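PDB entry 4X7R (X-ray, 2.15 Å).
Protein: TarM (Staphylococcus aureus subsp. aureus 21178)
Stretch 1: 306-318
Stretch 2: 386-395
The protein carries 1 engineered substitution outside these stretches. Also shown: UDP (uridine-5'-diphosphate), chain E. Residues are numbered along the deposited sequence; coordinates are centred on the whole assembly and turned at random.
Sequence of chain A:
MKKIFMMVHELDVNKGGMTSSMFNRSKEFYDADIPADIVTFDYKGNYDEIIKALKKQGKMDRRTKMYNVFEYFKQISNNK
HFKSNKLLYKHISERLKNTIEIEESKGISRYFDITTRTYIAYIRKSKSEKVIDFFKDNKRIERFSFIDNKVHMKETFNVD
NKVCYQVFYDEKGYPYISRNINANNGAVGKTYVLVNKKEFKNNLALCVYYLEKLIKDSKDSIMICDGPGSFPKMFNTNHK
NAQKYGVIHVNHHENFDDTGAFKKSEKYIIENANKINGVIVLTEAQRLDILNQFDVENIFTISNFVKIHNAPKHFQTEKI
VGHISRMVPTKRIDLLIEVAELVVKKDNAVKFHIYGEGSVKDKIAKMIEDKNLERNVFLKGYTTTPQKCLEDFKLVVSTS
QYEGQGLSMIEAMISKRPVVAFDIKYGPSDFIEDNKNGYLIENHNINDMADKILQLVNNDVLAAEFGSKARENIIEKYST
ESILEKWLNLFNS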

# COMPACT_ATOMS: atom_id res chain seq x y z
N VAL A 306 -1.08 -17.21 -5.71
CA VAL A 306 -0.48 -17.68 -4.47
C VAL A 306 0.94 -18.20 -4.72
O VAL A 306 1.19 -18.90 -5.71
N LYS A 307 1.88 -17.79 -3.86
CA LYS A 307 3.27 -18.21 -3.98
C LYS A 307 3.51 -19.38 -3.06
O LYS A 307 3.55 -19.21 -1.84
N ILE A 308 3.60 -20.57 -3.64
CA ILE A 308 3.85 -21.78 -2.88
C ILE A 308 5.34 -22.08 -2.91
O ILE A 308 5.88 -22.57 -3.91
N HIS A 309 6.01 -21.73 -1.82
CA HIS A 309 7.44 -21.98 -1.65
C HIS A 309 7.53 -23.32 -0.91
O HIS A 309 6.56 -24.08 -0.89
N ASN A 310 8.68 -23.62 -0.30
CA ASN A 310 8.86 -24.84 0.48
C ASN A 310 8.31 -24.63 1.88
O ASN A 310 8.38 -23.52 2.41
N ALA A 311 7.73 -25.66 2.49
CA ALA A 311 7.22 -25.51 3.86
C ALA A 311 8.41 -25.54 4.83
O ALA A 311 9.42 -26.20 4.52
N PRO A 312 8.36 -24.83 6.00
CA PRO A 312 9.48 -24.91 6.95
C PRO A 312 9.70 -26.36 7.33
O PRO A 312 8.73 -27.06 7.63
N LYS A 313 10.97 -26.83 7.23
CA LYS A 313 11.35 -28.22 7.49
C LYS A 313 10.91 -28.74 8.86
O LYS A 313 10.63 -29.93 8.99
N HIS A 314 10.78 -27.84 9.86
CA HIS A 314 10.36 -28.17 11.22
C HIS A 314 9.10 -27.43 11.67
O HIS A 314 8.90 -26.26 11.35
N PHE A 315 8.28 -28.14 12.46
CA PHE A 315 7.07 -27.61 13.07
C PHE A 315 7.44 -26.96 14.40
O PHE A 315 8.27 -27.50 15.15
N GLN A 316 6.83 -25.81 14.70
CA GLN A 316 7.05 -25.13 15.96
C GLN A 316 6.25 -25.83 17.08
O GLN A 316 5.02 -25.80 17.06
N THR A 317 6.96 -26.49 18.02
CA THR A 317 6.30 -27.18 19.13
C THR A 317 6.01 -26.21 20.28
O THR A 317 5.13 -26.48 21.10
N GLU A 318 6.74 -25.08 20.31
CA GLU A 318 6.56 -24.03 21.32
C GLU A 318 5.26 -23.25 21.07
O GLU A 318 4.88 -23.01 19.92
N PRO A 386 8.25 -12.21 6.18
CA PRO A 386 7.16 -12.89 6.92
C PRO A 386 7.26 -14.41 6.91
O PRO A 386 6.94 -15.03 7.92
N GLN A 387 7.77 -15.00 5.81
CA GLN A 387 7.96 -16.46 5.64
C GLN A 387 8.87 -17.06 6.74
O GLN A 387 8.62 -18.19 7.18
N LYS A 388 9.92 -16.31 7.14
CA LYS A 388 10.86 -16.73 8.19
C LYS A 388 10.19 -16.63 9.55
O LYS A 388 10.39 -17.52 10.38
N CYS A 389 9.37 -15.57 9.76
CA CYS A 389 8.61 -15.37 11.00
C CYS A 389 7.59 -16.49 11.18
O CYS A 389 7.36 -16.93 12.31
N LEU A 390 7.00 -16.96 10.06
CA LEU A 390 6.00 -18.03 10.03
C LEU A 390 6.51 -19.37 10.58
O LEU A 390 5.73 -20.13 11.16
N GLU A 391 7.82 -19.63 10.43
CA GLU A 391 8.49 -20.84 10.92
C GLU A 391 8.46 -20.87 12.46
O GLU A 391 8.32 -21.94 13.06
N ASP A 392 8.56 -19.69 13.09
CA ASP A 392 8.54 -19.52 14.55
C ASP A 392 7.16 -19.70 15.18
O ASP A 392 7.08 -19.83 16.40
N PHE A 393 6.07 -19.68 14.39
CA PHE A 393 4.72 -19.81 14.94
C PHE A 393 4.18 -21.24 14.90
O PHE A 393 4.44 -21.96 13.95
N LYS A 394 3.43 -21.63 15.95
CA LYS A 394 2.76 -22.94 16.04
C LYS A 394 1.42 -22.86 15.26
O LYS A 394 1.01 -23.83 14.61
N LEU A 395 0.77 -21.69 15.33
CA LEU A 395 -0.47 -21.36 14.65
C LEU A 395 -0.58 -19.85 14.44
O LEU A 395 0.17 -19.08 15.04

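Where an irregular segment lies against the end of a helix, long polar side chains often do the work that a hydrophobic core would do elsewhere, and their rotamers place them within reach of backbone groups. The contact between 306-318 and 386-395 of TarM is a compact example, burying 499 Å² in all, both sides summed.

Gln316 is its centre. Its CA-to-CB bond points toward the second stretch, and chi1 t (174°) followed by chi2 p (63°) bends the chain so that both ends of the amide find partners. Gln316 NE2 donates to Asp392 O at 2.8 Å, with a nearly straight N-H...acceptor angle of 160°, while Gln316 OE1 accepts from Glu318 N at 3.0 Å. One amide thus ties the second stretch to its own segment. The aliphatic part is equally close: Gln316 CB lies 3.4 Å from Phe393 O and 3.7 Å from Glu391 O. Asp392 contributes its backbone carbonyl; its CA-to-CB bond points away.

Lys394 answers from the other side of the contact. It starts sideways and is fully extended, t at all four chi angles, so that it runs along the backbone of the first stretch. Lys394 CB is 3.4 Å from Glu318 O, its CG is 3.3 Å from Gln316 O, and its NZ donates a 3.0 Å hydrogen bond to Thr317 O; NZ is also hydrogen-bonded elsewhere in the structure. Thr317 needs no side-chain contact for this, its CA-to-CB bond pointing away.

Further along, the CA-to-CB bond of Pro312 points toward the second stretch, and Pro312 CB lies 3.5 Å from Glu391 OE1. Glu391 leaves its backbone sideways, but chi1 m, chi2 t and chi3 at 65° bring its carboxylate nearer to the first stretch. This approach is packing and includes no hydrogen bond.

His309 and Gln387 form the last cluster. With chi1 p (47°) and chi2 77°, His309 ND1 donates to Asn310 O at 2.7 Å, a bond within its own segment that helps fix the ring. The CA-to-CB bond of Gln387 points toward the first stretch, and with chi1 m and chi2 t its CD lies 3.6 Å from His309 CD2, while its OE1 sits over one face of the ring. Lys307 adds a looser contact, its CD 4.3 Å from Gln387 NE2.

The UDP lies beyond this interface, with its O2' 3.5 Å from Pro386 CG, at a residue that does not touch the first stretch.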

# COMPACT_ATOMS: atom_id res chain seq x y z
CB VAL A 306 -1.41 -18.69 -3.72
CG1 VAL A 306 -1.42 -20.07 -4.36
CG2 VAL A 306 -1.01 -18.83 -2.28
CB LYS A 307 4.23 -17.04 -3.68
CG LYS A 307 5.69 -17.33 -4.04
CD LYS A 307 6.65 -16.27 -3.48
CE LYS A 307 6.90 -15.03 -4.34
NZ LYS A 307 7.62 -15.36 -5.60
CB ILE A 308 2.95 -22.99 -3.27
CG1 ILE A 308 1.46 -22.66 -3.02
CG2 ILE A 308 3.35 -24.26 -2.47
CD1 ILE A 308 0.52 -23.21 -4.03
CB HIS A 309 8.09 -20.83 -0.86
CG HIS A 309 7.31 -20.45 0.35
ND1 HIS A 309 7.37 -21.24 1.49
CD2 HIS A 309 6.43 -19.45 0.58
CE1 HIS A 309 6.56 -20.69 2.37
NE2 HIS A 309 5.98 -19.61 1.88
CB ASN A 310 10.33 -25.20 0.55
CG ASN A 310 10.81 -25.93 -0.67
OD1 ASN A 310 11.14 -25.32 -1.69
ND2 ASN A 310 10.84 -27.25 -0.58
CB ALA A 311 6.26 -26.65 4.18
CB PRO A 312 9.00 -24.10 8.16
CG PRO A 312 7.90 -23.26 7.65
CD PRO A 312 7.26 -24.01 6.53
CB LYS A 313 12.86 -28.46 7.23
CG LYS A 313 13.82 -27.57 8.02
CD LYS A 313 15.18 -27.50 7.33
CE LYS A 313 16.32 -27.25 8.29
NZ LYS A 313 16.74 -28.50 8.99
CB HIS A 314 11.50 -27.93 12.23
CG HIS A 314 12.58 -28.96 12.17
ND1 HIS A 314 13.86 -28.63 11.73
CD2 HIS A 314 12.55 -30.27 12.50
CE1 HIS A 314 14.56 -29.75 11.81
NE2 HIS A 314 13.81 -30.76 12.26
CB PHE A 315 6.06 -28.74 13.33
CG PHE A 315 5.20 -29.11 12.15
CD1 PHE A 315 4.19 -28.26 11.69
CD2 PHE A 315 5.37 -30.34 11.51
CE1 PHE A 315 3.39 -28.62 10.61
CE2 PHE A 315 4.56 -30.70 10.43
CZ PHE A 315 3.57 -29.84 9.99
CB GLN A 316 6.69 -23.64 15.85
CG GLN A 316 6.76 -22.87 17.18
CD GLN A 316 8.15 -22.84 17.77
OE1 GLN A 316 8.62 -23.82 18.35
NE2 GLN A 316 8.81 -21.70 17.66
CB THR A 317 7.04 -28.46 19.56
OG1 THR A 317 8.42 -28.15 19.83
CG2 THR A 317 6.94 -29.58 18.53
CB GLU A 318 7.74 -23.06 21.34
CG GLU A 318 8.95 -23.57 22.10
CD GLU A 318 10.27 -22.93 21.70
OE1 GLU A 318 10.29 -21.72 21.38
OE2 GLU A 318 11.28 -23.66 21.71
CB PRO A 386 5.88 -12.37 6.26
CG PRO A 386 6.30 -11.91 4.91
CD PRO A 386 7.71 -11.41 5.06
CB GLN A 387 8.55 -16.78 4.27
CG GLN A 387 7.64 -16.52 3.08
CD GLN A 387 8.34 -16.67 1.75
OE1 GLN A 387 9.39 -17.34 1.61
NE2 GLN A 387 7.77 -16.07 0.71
CB LYS A 388 12.17 -15.90 8.15
CG LYS A 388 13.12 -16.28 7.03
CD LYS A 388 14.27 -15.29 6.92
CE LYS A 388 15.22 -15.60 5.80
NZ LYS A 388 16.34 -14.62 5.74
CB CYS A 389 7.94 -14.00 11.01
SG CYS A 389 9.08 -12.61 10.88
CB LEU A 390 5.38 -18.19 8.63
CG LEU A 390 4.38 -17.12 8.21
CD1 LEU A 390 4.14 -17.16 6.72
CD2 LEU A 390 3.07 -17.24 8.97
CB GLU A 391 9.96 -20.88 10.44
CG GLU A 391 10.16 -20.69 8.94
CD GLU A 391 11.55 -21.02 8.44
OE1 GLU A 391 11.95 -22.20 8.51
OE2 GLU A 391 12.23 -20.09 7.95
CB ASP A 392 9.12 -18.14 14.93
CG ASP A 392 10.60 -17.95 14.62
OD1 ASP A 392 11.39 -18.89 14.91
OD2 ASP A 392 10.97 -16.85 14.15
CB PHE A 393 3.72 -18.86 14.25
CG PHE A 393 4.15 -17.44 13.92
CD1 PHE A 393 4.87 -16.69 14.84
CD2 PHE A 393 3.73 -16.83 12.74
CE1 PHE A 393 5.24 -15.36 14.54
CE2 PHE A 393 4.09 -15.51 12.45
CZ PHE A 393 4.84 -14.78 13.35
CB LYS A 394 2.51 -23.31 17.52
CG LYS A 394 1.95 -24.71 17.72
CD LYS A 394 2.18 -25.21 19.12
CE LYS A 394 1.84 -26.68 19.22
NZ LYS A 394 2.30 -27.25 20.51
CB LEU A 395 -1.72 -21.93 15.36
CG LEU A 395 -2.03 -21.38 16.76
CD1 LEU A 395 -3.31 -20.59 16.76
CD2 LEU A 395 -2.11 -22.50 17.74
N1 UDP E . 3.09 -8.03 5.49
C2 UDP E . 4.46 -8.17 5.60
N3 UDP E . 5.00 -7.78 6.81
C4 UDP E . 4.32 -7.25 7.89
C5 UDP E . 2.90 -7.09 7.69
C6 UDP E . 2.34 -7.47 6.52
O2 UDP E . 5.16 -8.61 4.70
O4 UDP E . 4.95 -6.99 8.93
C1' UDP E . 2.46 -8.62 4.29
C2' UDP E . 1.99 -10.06 4.48
O2' UDP E . 3.04 -10.98 4.23
C3' UDP E . 0.89 -10.16 3.41
C4' UDP E . 0.31 -8.75 3.39
O4' UDP E . 1.31 -7.87 3.96
O3' UDP E . 1.30 -10.61 2.12
C5' UDP E . -1.00 -8.59 4.11
O5' UDP E . -2.01 -9.21 3.28
PA UDP E . -3.55 -9.40 3.68
O1A UDP E . -4.32 -9.77 2.46
O2A UDP E . -3.65 -10.51 4.75
O3A UDP E . -4.08 -8.06 4.27
PB UDP E . -4.05 -6.54 3.74
O1B UDP E . -4.22 -6.52 2.24
O2B UDP E . -2.72 -5.88 4.11
O3B UDP E . -5.20 -5.78 4.36